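Local atomic coordinates of diguanylate cyclase (Vibrio cholerae serotype O1, PDB entry 6EIB), a protein that catalyses the condensation of two GTP molecules into the second messenger cyclic di-GMP through its magnesium-dependent GGDEF domain and takes part in biofilm formation. Residues R11-D16 with I83-N88; A19-A24 with S124-G129; Q29-I34 with A134-R139; G53-C58 with P109-N114. All coordinates share one frame; numbering follows the deposited sequence.

Interaction 1 of 4, residues R11-D16 with I83-N88; sequences RKLWAD and IIVLEN. With EDO (1,2-ethanediol), chain L.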
# COMPACT_ATOMS: atom_id res chain seq x y z
N ARG A 11 13.23 5.33 3.42
CA ARG A 11 14.30 4.84 4.28
C ARG A 11 13.80 4.31 5.63
O ARG A 11 14.21 3.23 6.07
CB ARG A 11 15.31 5.97 4.49
CG ARG A 11 16.45 5.59 5.36
CD ARG A 11 17.40 6.77 5.53
NE ARG A 11 18.76 6.28 5.67
CZ ARG A 11 19.81 6.72 4.99
NH1 ARG A 11 19.68 7.71 4.11
NH2 ARG A 11 21.00 6.19 5.21
N LYS A 12 12.92 5.07 6.28
CA LYS A 12 12.41 4.68 7.61
C LYS A 12 11.53 3.45 7.49
O LYS A 12 11.45 2.62 8.41
CB LYS A 12 11.58 5.81 8.21
CG LYS A 12 12.35 6.87 8.91
CD LYS A 12 11.54 8.16 8.84
CE LYS A 12 12.38 9.39 9.19
NZ LYS A 12 11.56 10.63 9.01
N LEU A 13 10.81 3.37 6.37
CA LEU A 13 9.90 2.26 6.15
C LEU A 13 10.65 0.94 6.17
O LEU A 13 10.24 -0.01 6.87
CB LEU A 13 9.13 2.43 4.81
CG LEU A 13 8.07 1.35 4.49
CD1 LEU A 13 8.66 0.07 3.94
CD2 LEU A 13 7.20 1.03 5.75
N TRP A 14 11.70 0.85 5.36
CA TRP A 14 12.37 -0.44 5.27
C TRP A 14 12.94 -0.85 6.62
O TRP A 14 12.86 -2.02 7.00
CB TRP A 14 13.47 -0.43 4.22
CG TRP A 14 13.02 -0.25 2.79
CD1 TRP A 14 13.46 0.71 1.91
CD2 TRP A 14 12.07 -1.05 2.05
NE1 TRP A 14 12.86 0.55 0.68
CE2 TRP A 14 12.01 -0.53 0.73
CE3 TRP A 14 11.29 -2.17 2.37
CZ2 TRP A 14 11.19 -1.07 -0.25
CZ3 TRP A 14 10.46 -2.71 1.37
CH2 TRP A 14 10.43 -2.17 0.08
N ALA A 15 13.53 0.10 7.33
CA ALA A 15 14.08 -0.19 8.66
C ALA A 15 12.98 -0.57 9.65
O ALA A 15 13.15 -1.50 10.42
CB ALA A 15 14.88 1.00 9.20
N ASP A 16 11.86 0.15 9.65
CA ASP A 16 10.75 -0.21 10.54
C ASP A 16 10.21 -1.60 10.17
O ASP A 16 9.90 -2.42 11.04
CB ASP A 16 9.63 0.84 10.49
CG ASP A 16 9.99 2.12 11.25
OD1 ASP A 16 10.86 2.05 12.14
OD2 ASP A 16 9.41 3.19 10.95
N ILE A 83 3.84 1.12 0.23
CA ILE A 83 3.74 -0.07 1.01
C ILE A 83 3.19 0.31 2.38
O ILE A 83 3.57 1.34 2.94
CB ILE A 83 5.12 -0.73 1.08
CG1 ILE A 83 5.11 -2.05 1.84
CG2 ILE A 83 6.06 0.19 1.78
CD1 ILE A 83 6.50 -2.79 1.66
N ILE A 84 2.28 -0.51 2.89
CA ILE A 84 1.79 -0.35 4.25
C ILE A 84 2.09 -1.62 5.02
O ILE A 84 1.74 -2.72 4.59
CB ILE A 84 0.29 -0.06 4.28
CG1 ILE A 84 0.00 1.19 3.45
CG2 ILE A 84 -0.22 0.17 5.74
CD1 ILE A 84 -1.46 1.38 3.18
N VAL A 85 2.71 -1.44 6.18
CA VAL A 85 3.04 -2.57 7.02
C VAL A 85 2.23 -2.53 8.27
O VAL A 85 2.23 -1.51 8.96
CB VAL A 85 4.55 -2.58 7.38
CG1 VAL A 85 4.88 -3.69 8.42
CG2 VAL A 85 5.39 -2.72 6.09
N LEU A 86 1.52 -3.62 8.57
CA LEU A 86 0.60 -3.63 9.72
C LEU A 86 1.02 -4.64 10.78
O LEU A 86 0.91 -5.84 10.57
CB LEU A 86 -0.84 -3.92 9.29
CG LEU A 86 -1.64 -3.08 8.29
CD1 LEU A 86 -2.91 -3.81 7.89
CD2 LEU A 86 -2.09 -1.78 8.92
N GLU A 87 1.54 -4.17 11.91
CA GLU A 87 1.92 -5.11 12.99
C GLU A 87 0.72 -5.76 13.67
O GLU A 87 -0.36 -5.17 13.77
CB GLU A 87 2.79 -4.41 14.03
CG GLU A 87 4.16 -4.01 13.52
CD GLU A 87 5.10 -3.63 14.67
OE1 GLU A 87 5.26 -2.42 14.92
OE2 GLU A 87 5.66 -4.54 15.34
N ASN A 88 0.93 -6.99 14.13
CA ASN A 88 -0.10 -7.73 14.84
C ASN A 88 -1.44 -7.68 14.09
O ASN A 88 -2.50 -7.41 14.69
CB ASN A 88 -0.26 -7.20 16.29
CG ASN A 88 -0.85 -8.24 17.19
OD1 ASN A 88 -0.69 -9.44 16.94
ND2 ASN A 88 -1.51 -7.81 18.27
C1 EDO L . 22.52 4.55 2.97
O1 EDO L . 21.20 4.95 2.59
C2 EDO L . 23.47 5.75 2.85
O2 EDO L . 23.29 6.63 3.96
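A chi1 of -177° carries the fork of Leu13 away from its own N and out to Ile83 and Val85, while Ile83 keeps CG2 between N and the carbonyl carbon and sends CG1 out in a nearly straight chain (chi2 170°). The result is a two-pronged contact. CD1 of Leu13 presses on CG2 of Ile83 at 3.4 Å, closer than carbon atoms usually pack, and Leu13 CG stands 3.6 Å from the same methyl. The other branch, CD2, meets CG2 of Val85 more loosely at 4.2 Å. The CD1 methyl of Ile83 touches CZ3 of Trp14 at 4.0 Å, obliquely to the ring; over one face of the indole lies Leu13 CD1, 3.8 Å above the plane and offset toward the rim. The 11-16 helical segment and strand 83-87 run 34° apart, with axes approaching to 9.9 Å, and Phe73 and Val77 extend the same apolar layer. At the solvent side, Arg11 NH2 donates to O2 of an ethanediol at 2.6 Å, probably a guest from the crystallisation liquor. All three contacts across the segments join carbon to carbon, which implies that they meet through hydrophobic burial, with no polar link between them.

Interaction 2 of 4, residues A19-A24 with S124-G129; sequences AAFARA and SSLHHG. With EDO (1,2-ethanediol), chain O; SO4 (sulfate ion), chain E.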
# COMPACT_ATOMS: atom_id res chain seq x y z
N ALA A 19 12.55 -4.28 11.49
CA ALA A 19 12.46 -4.46 12.95
C ALA A 19 11.14 -5.18 13.28
O ALA A 19 11.09 -6.04 14.17
CB ALA A 19 12.56 -3.15 13.66
N ALA A 20 10.09 -4.83 12.56
CA ALA A 20 8.77 -5.46 12.71
C ALA A 20 8.78 -6.95 12.37
O ALA A 20 8.14 -7.75 13.06
CB ALA A 20 7.73 -4.74 11.81
N PHE A 21 9.53 -7.33 11.34
CA PHE A 21 9.67 -8.72 10.96
C PHE A 21 10.26 -9.54 12.11
O PHE A 21 9.74 -10.61 12.48
CB PHE A 21 10.58 -8.78 9.71
CG PHE A 21 10.78 -10.16 9.12
CD1 PHE A 21 11.71 -11.04 9.67
CD2 PHE A 21 10.11 -10.54 7.96
CE1 PHE A 21 11.92 -12.29 9.14
CE2 PHE A 21 10.33 -11.78 7.41
CZ PHE A 21 11.24 -12.67 8.00
N ALA A 22 11.35 -9.04 12.68
CA ALA A 22 12.02 -9.76 13.77
C ALA A 22 11.17 -9.82 15.02
O ALA A 22 11.15 -10.82 15.75
CB ALA A 22 13.35 -9.11 14.07
N ARG A 23 10.53 -8.70 15.32
CA ARG A 23 9.61 -8.58 16.46
C ARG A 23 8.44 -9.60 16.26
O ARG A 23 8.07 -10.36 17.16
CB ARG A 23 9.15 -7.11 16.57
CG ARG A 23 8.56 -6.63 17.86
CD ARG A 23 8.79 -5.11 18.01
NE ARG A 23 8.25 -4.36 16.87
CZ ARG A 23 8.90 -3.41 16.20
NH1 ARG A 23 10.14 -3.07 16.54
NH2 ARG A 23 8.31 -2.80 15.18
N ALA A 24 7.91 -9.65 15.04
CA ALA A 24 6.81 -10.54 14.70
C ALA A 24 7.12 -12.01 14.90
O ALA A 24 6.29 -12.76 15.43
CB ALA A 24 6.39 -10.32 13.22
N SER A 124 -0.10 -9.44 1.47
CA SER A 124 0.36 -10.70 1.97
C SER A 124 0.72 -10.49 3.42
O SER A 124 0.47 -9.42 3.98
CB SER A 124 1.59 -11.22 1.18
OG SER A 124 1.84 -12.61 1.47
N SER A 125 1.33 -11.51 4.00
CA SER A 125 1.77 -11.40 5.38
C SER A 125 2.92 -12.36 5.68
O SER A 125 3.22 -13.25 4.89
CB SER A 125 0.60 -11.67 6.32
OG SER A 125 0.21 -13.02 6.24
N LEU A 126 3.53 -12.20 6.85
CA LEU A 126 4.65 -13.07 7.25
C LEU A 126 4.22 -14.53 7.21
O LEU A 126 3.14 -14.87 7.71
CB LEU A 126 5.12 -12.70 8.67
CG LEU A 126 6.18 -13.56 9.37
CD1 LEU A 126 7.51 -13.37 8.74
CD2 LEU A 126 6.21 -13.25 10.88
N HIS A 127 5.03 -15.39 6.57
CA HIS A 127 4.82 -16.84 6.58
C HIS A 127 5.97 -17.51 7.38
O HIS A 127 7.05 -16.92 7.54
CB HIS A 127 4.78 -17.44 5.16
CG HIS A 127 3.59 -17.03 4.35
ND1 HIS A 127 3.33 -17.55 3.09
CD2 HIS A 127 2.59 -16.14 4.59
CE1 HIS A 127 2.22 -17.02 2.62
NE2 HIS A 127 1.75 -16.16 3.50
N HIS A 128 5.78 -18.72 7.86
CA HIS A 128 6.83 -19.37 8.66
C HIS A 128 8.22 -19.54 8.00
O HIS A 128 9.24 -19.33 8.64
CB HIS A 128 6.30 -20.71 9.17
CG HIS A 128 5.23 -20.54 10.20
ND1 HIS A 128 5.46 -19.90 11.40
CD2 HIS A 128 3.90 -20.83 10.18
CE1 HIS A 128 4.34 -19.85 12.10
NE2 HIS A 128 3.37 -20.41 11.38
N GLY A 129 8.27 -19.87 6.73
CA GLY A 129 9.57 -20.05 6.10
C GLY A 129 10.31 -18.77 5.76
O GLY A 129 11.42 -18.83 5.22
C1 EDO O . 8.22 -21.24 12.27
O1 EDO O . 7.55 -22.39 11.73
C2 EDO O . 9.21 -20.73 11.23
O2 EDO O . 9.50 -19.35 11.45
S SO4 E . -1.83 -14.44 9.22
O1 SO4 E . -0.78 -13.59 8.66
O2 SO4 E . -3.09 -13.72 9.20
O3 SO4 E . -1.95 -15.67 8.45
O4 SO4 E . -1.52 -14.74 10.63
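Leu126 closes on Phe21 and Ala24 with its two terminal methyls, and its side chain can be followed outward. CB points toward the helical segment 19-24; CG lies anti to the backbone N (chi1 174°), carrying the fork across the gap, and the branches then part. CD1 goes to the phenylalanine ring, 3.5 Å from CE2 of Phe21 and 3.9 Å from both CD2 and CZ of that ring. Its approach is oblique to the ring, and the two side chains cross at about a right angle. CD2 takes the other direction and rests 3.8 Å from CB of Ala24, three residues further along the helix. On the Phe21 side, a chi1 of -177° swings the ring to the leucine, although CB does not itself point at the 124-129 segment. The neighbouring Ser125 takes no part: its OG donates to O1 of a sulfate ion at 2.7 Å, an anion probably supplied by the crystallisation liquor and also bound by Val91 N and His90 ND1. Leu126 follows the end of strand 119-125 and is backbone-bonded to Leu31 of the neighbouring strand 31-38. With Phe21 it also packs on Ile136 of helix 133-148, while Ala24 touches Leu31, so the leucine sits where helix 10-27, helix 133-148 and strand 31-38 converge.

Interaction 3 of 4, residues Q29-I34 with A134-R139; sequences QPLSCI and ADIYRR. With SO4 (sulfate ion), chain G.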
# COMPACT_ATOMS: atom_id res chain seq x y z
N GLN A 29 3.54 -12.89 16.33
CA GLN A 29 2.38 -12.12 15.94
C GLN A 29 2.27 -12.10 14.42
O GLN A 29 3.31 -12.12 13.71
CB GLN A 29 2.49 -10.68 16.48
CG GLN A 29 2.54 -10.57 18.02
CD GLN A 29 2.85 -9.14 18.48
OE1 GLN A 29 3.24 -8.29 17.67
NE2 GLN A 29 2.67 -8.88 19.76
N PRO A 30 1.04 -11.97 13.91
CA PRO A 30 0.93 -11.85 12.44
C PRO A 30 1.45 -10.49 11.98
O PRO A 30 1.37 -9.52 12.72
CB PRO A 30 -0.57 -12.00 12.18
CG PRO A 30 -1.25 -11.54 13.50
CD PRO A 30 -0.27 -11.98 14.59
N LEU A 31 1.94 -10.41 10.74
CA LEU A 31 2.49 -9.17 10.24
C LEU A 31 2.07 -9.03 8.79
O LEU A 31 2.56 -9.79 7.97
CB LEU A 31 4.04 -9.19 10.30
CG LEU A 31 4.81 -8.00 9.72
CD1 LEU A 31 4.50 -6.72 10.46
CD2 LEU A 31 6.33 -8.23 9.69
N SER A 32 1.29 -8.01 8.46
CA SER A 32 0.76 -7.91 7.09
C SER A 32 1.39 -6.79 6.27
O SER A 32 1.92 -5.81 6.81
CB SER A 32 -0.76 -7.71 7.12
OG SER A 32 -1.44 -8.88 7.55
N CYS A 33 1.32 -6.94 4.94
CA CYS A 33 2.00 -6.03 4.08
C CYS A 33 1.09 -5.72 2.90
O CYS A 33 0.59 -6.64 2.27
CB CYS A 33 3.31 -6.67 3.60
SG CYS A 33 4.27 -5.65 2.51
N ILE A 34 0.85 -4.44 2.63
CA ILE A 34 0.03 -4.05 1.46
C ILE A 34 0.86 -3.25 0.50
O ILE A 34 1.46 -2.25 0.90
CB ILE A 34 -1.18 -3.16 1.84
CG1 ILE A 34 -2.06 -3.83 2.90
CG2 ILE A 34 -2.02 -2.85 0.55
CD1 ILE A 34 -3.05 -2.82 3.64
N ALA A 134 12.06 -9.21 2.33
CA ALA A 134 11.92 -9.40 0.88
C ALA A 134 11.02 -10.60 0.56
O ALA A 134 10.36 -10.64 -0.48
CB ALA A 134 13.32 -9.55 0.19
N ASP A 135 10.98 -11.60 1.44
CA ASP A 135 10.06 -12.74 1.20
C ASP A 135 8.60 -12.29 1.23
O ASP A 135 7.75 -12.89 0.54
CB ASP A 135 10.23 -13.84 2.24
CG ASP A 135 11.55 -14.62 2.08
OD1 ASP A 135 11.88 -14.96 0.92
OD2 ASP A 135 12.22 -14.86 3.12
N ILE A 136 8.29 -11.33 2.09
CA ILE A 136 6.91 -10.82 2.21
C ILE A 136 6.59 -9.88 1.04
O ILE A 136 5.56 -10.03 0.38
CB ILE A 136 6.69 -10.08 3.54
CG1 ILE A 136 6.99 -11.01 4.72
CG2 ILE A 136 5.22 -9.58 3.68
CD1 ILE A 136 6.77 -10.35 6.14
N TYR A 137 7.49 -8.92 0.79
CA TYR A 137 7.31 -7.96 -0.29
C TYR A 137 7.13 -8.66 -1.64
O TYR A 137 6.30 -8.24 -2.47
CB TYR A 137 8.53 -7.01 -0.40
CG TYR A 137 8.36 -6.08 -1.60
CD1 TYR A 137 7.48 -5.01 -1.54
CD2 TYR A 137 8.99 -6.34 -2.82
CE1 TYR A 137 7.26 -4.17 -2.64
CE2 TYR A 137 8.76 -5.50 -3.94
CZ TYR A 137 7.90 -4.41 -3.83
OH TYR A 137 7.64 -3.55 -4.91
N ARG A 138 7.89 -9.73 -1.87
CA ARG A 138 7.76 -10.51 -3.10
C ARG A 138 6.31 -10.99 -3.30
O ARG A 138 5.77 -10.96 -4.42
CB ARG A 138 8.72 -11.70 -3.08
CG ARG A 138 8.47 -12.65 -4.18
CD ARG A 138 9.39 -13.83 -4.08
NE ARG A 138 9.11 -14.73 -5.19
CZ ARG A 138 8.21 -15.70 -5.11
NH1 ARG A 138 7.55 -15.90 -3.97
NH2 ARG A 138 8.00 -16.48 -6.17
N ARG A 139 5.67 -11.42 -2.21
CA ARG A 139 4.30 -11.93 -2.31
C ARG A 139 3.28 -10.79 -2.47
O ARG A 139 2.35 -10.91 -3.26
CB ARG A 139 3.96 -12.80 -1.09
CG ARG A 139 4.70 -14.15 -1.05
CD ARG A 139 4.15 -15.01 0.03
NE ARG A 139 4.31 -14.36 1.32
CZ ARG A 139 5.30 -14.64 2.18
NH1 ARG A 139 6.18 -15.59 1.88
NH2 ARG A 139 5.39 -14.00 3.35
S SO4 G . 5.57 -18.68 -6.42
O1 SO4 G . 5.30 -17.28 -6.17
O2 SO4 G . 4.38 -19.29 -7.00
O3 SO4 G . 6.67 -18.81 -7.38
O4 SO4 G . 5.91 -19.33 -5.16
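The backbones of segment 29-34, on strand 31-38, and helical segment 134-139 come nearest at Cys33 and Ile136, whose CA atoms lie 7.1 Å apart. Ile136 supplies the whole helix side of the close contacts. Its CG2, anti to the backbone N, is pressed against CB of Cys33 at 3.5 Å, tighter than a usual carbon-carbon contact. The longer arm is fully extended (chi2 -179°) and carries CD1 to within 4.2 Å of CD2 of Leu31, the two side chains crossing at about a right angle. In Cys33 the sulfur stands anti to the backbone N (chi1 -180°), and CB is the atom nearest the isoleucine; Leu31, whose CB does not point at the helix, reaches it with a terminal methyl.

The polar side chains of the helix point elsewhere. Asp135 O lies over the centre of the guanidinium of Arg139, 3.3 Å above its plane, and this group is held further by a salt bridge to Asp130 and by hydrogen bonds to Ser124 OG and Ser125 O. Arg138 extends away to a sulfate ion, probably from the crystallisation liquor: NH2 donates to O1 at 2.8 Å through a well-bent bond (N-H...O 134°), because one NH2 is shared between two sulfate oxygens, the bond to O3 being weak. Tyr137 OH is bonded to Glu81. A helix laid over the central strand of a mixed sheet, with helix 10-27 bordering it, Phe21 on Ile136 and Ala20 and Ala24 on Leu31, is the alpha/beta layering of the GGDEF domain, related to the nucleotide cyclase catalytic domains.

Interaction 4 of 4, residues G53-C58 with P109-N114; sequences GDEVLC and PFFEQN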
# COMPACT_ATOMS: atom_id res chain seq x y z
N GLY A 53 -0.20 16.06 -9.29
CA GLY A 53 0.18 14.68 -9.05
C GLY A 53 0.54 14.51 -7.60
O GLY A 53 0.13 13.54 -6.95
N ASP A 54 1.31 15.46 -7.07
CA ASP A 54 1.69 15.46 -5.67
C ASP A 54 0.51 15.56 -4.70
O ASP A 54 0.56 15.01 -3.61
CB ASP A 54 2.68 16.59 -5.42
CG ASP A 54 4.09 16.23 -5.87
OD1 ASP A 54 4.26 15.14 -6.44
OD2 ASP A 54 5.01 17.07 -5.68
N GLU A 55 -0.55 16.28 -5.09
CA GLU A 55 -1.74 16.38 -4.25
C GLU A 55 -2.41 15.03 -4.10
O GLU A 55 -2.96 14.72 -3.03
CB GLU A 55 -2.75 17.38 -4.82
CG GLU A 55 -2.34 18.83 -4.67
CD GLU A 55 -3.35 19.79 -5.31
OE1 GLU A 55 -4.33 19.32 -5.95
OE2 GLU A 55 -3.15 21.01 -5.17
N VAL A 56 -2.42 14.27 -5.19
CA VAL A 56 -2.98 12.93 -5.20
C VAL A 56 -2.22 12.04 -4.23
O VAL A 56 -2.83 11.32 -3.43
CB VAL A 56 -2.91 12.28 -6.60
CG1 VAL A 56 -3.50 10.86 -6.53
CG2 VAL A 56 -3.63 13.13 -7.63
N LEU A 57 -0.89 12.08 -4.31
CA LEU A 57 -0.04 11.30 -3.41
C LEU A 57 -0.35 11.70 -1.96
O LEU A 57 -0.49 10.86 -1.08
CB LEU A 57 1.43 11.56 -3.71
CG LEU A 57 1.97 11.16 -5.09
CD1 LEU A 57 3.36 11.68 -5.31
CD2 LEU A 57 1.93 9.67 -5.25
N CYS A 58 -0.48 13.00 -1.73
CA CYS A 58 -0.75 13.49 -0.39
C CYS A 58 -2.09 13.04 0.16
O CYS A 58 -2.16 12.60 1.31
CB CYS A 58 -0.69 15.01 -0.37
SG CYS A 58 1.00 15.60 -0.37
N PRO A 109 -13.39 12.68 -5.66
CA PRO A 109 -13.24 13.49 -6.88
C PRO A 109 -12.03 14.40 -6.77
O PRO A 109 -11.80 14.96 -5.67
CB PRO A 109 -14.53 14.32 -6.90
CG PRO A 109 -14.88 14.47 -5.44
CD PRO A 109 -14.45 13.19 -4.77
N PHE A 110 -11.25 14.53 -7.84
CA PHE A 110 -10.02 15.30 -7.79
C PHE A 110 -10.09 16.51 -8.70
O PHE A 110 -10.49 16.36 -9.85
CB PHE A 110 -8.81 14.45 -8.24
CG PHE A 110 -8.32 13.48 -7.20
CD1 PHE A 110 -7.46 13.90 -6.20
CD2 PHE A 110 -8.71 12.14 -7.22
CE1 PHE A 110 -7.00 13.04 -5.25
CE2 PHE A 110 -8.25 11.27 -6.25
CZ PHE A 110 -7.39 11.72 -5.27
N PHE A 111 -9.64 17.67 -8.22
CA PHE A 111 -9.44 18.82 -9.09
C PHE A 111 -10.76 19.41 -9.60
O PHE A 111 -11.82 18.80 -9.47
CB PHE A 111 -8.56 18.47 -10.29
CG PHE A 111 -7.37 17.59 -9.96
CD1 PHE A 111 -6.62 17.81 -8.81
CD2 PHE A 111 -7.03 16.53 -10.80
CE1 PHE A 111 -5.51 16.98 -8.51
CE2 PHE A 111 -5.94 15.71 -10.50
CZ PHE A 111 -5.20 15.94 -9.35
N GLU A 112 -10.69 20.63 -10.12
CA GLU A 112 -11.85 21.31 -10.68
C GLU A 112 -12.74 20.42 -11.55
O GLU A 112 -13.96 20.63 -11.60
CB GLU A 112 -11.41 22.55 -11.48
CG GLU A 112 -12.57 23.48 -11.88
CD GLU A 112 -13.27 23.02 -13.16
OE1 GLU A 112 -14.43 23.43 -13.38
OE2 GLU A 112 -12.66 22.25 -13.95
N GLN A 113 -12.16 19.45 -12.26
CA GLN A 113 -13.04 18.65 -13.11
C GLN A 113 -13.49 17.33 -12.51
O GLN A 113 -14.01 16.49 -13.24
CB GLN A 113 -12.41 18.43 -14.48
CG GLN A 113 -11.15 17.60 -14.52
CD GLN A 113 -10.55 17.66 -15.92
OE1 GLN A 113 -9.77 18.56 -16.22
NE2 GLN A 113 -10.95 16.72 -16.79
N ASN A 114 -13.33 17.17 -11.19
CA ASN A 114 -13.82 15.96 -10.52
C ASN A 114 -13.30 14.71 -11.21
O ASN A 114 -14.04 13.78 -11.49
CB ASN A 114 -15.33 15.93 -10.48
CG ASN A 114 -15.90 17.07 -9.70
OD1 ASN A 114 -15.40 17.42 -8.63
ND2 ASN A 114 -16.95 17.70 -10.24
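A backbone hydrogen bond of 2.8 Å from Asn114 N to Phe111 O closes a type I turn that starts at Phe111, the residue whose ring touches Glu55 and Val56 of the helix. Glu55 OE1 lies at the edge of that ring, near its plane, 3.7 Å from CE1 and 4.0 Å from CD1 of Phe111. Beyond CG the glutamate chain is extended (chi2 178°), which carries the carboxylate out to the ring, and the carboxylate and ring planes stand 40° apart. The rest of the contact is apolar and turns on Val56. Its CG2 packs against CZ of Phe111 at 3.6 Å and, less closely, against CE1 of Phe110 at 4.1 Å; the valine CA also lies 4.0 Å from that same Phe110 CE1. Both phenylalanines cross the valine at about a right angle. CB of Phe110 lies over the centre of the Phe111 ring, 3.7 Å above its plane, so that face is covered by the preceding residue. Phe59 and His108 meet Phe110 edge-to-face, and the rings of Phe48 and Phe111 meet with planes about 40° apart. The side chain of Val56 is about 4 Å from that of Ile38, a magnesium-binding position by similarity. An aromatic edge carries slight positive charge, so the approach of the carboxylate oxygen is probably mildly attractive, a weak electrostatic addition to a contact built mainly on hydrophobic burial.

Interactions 1, 2 and 3 form one continuous core against helix 10-27 and the sheet, their centres 7 to 11 Å apart. Interactions 1 and 2 share that helix and are tied by a salt bridge from Arg23 NE to Glu87 OE2 at 3.0 Å. Strand 31-38 of interaction 3 lies between the strands of the other two, with Ile84 O 2.8 Å from Ile34 N and Ser124 O 2.8 Å from Cys33 N. Interaction 4 stands apart, its centre 26 to 35 Å from the others and across the chain's centre. Measured between side chains, its Val56 lies about 8 Å from Glu80, the predicted proton acceptor, and Ile83 of interaction 1 about 10 Å from Asp37, a magnesium-binding position by similarity.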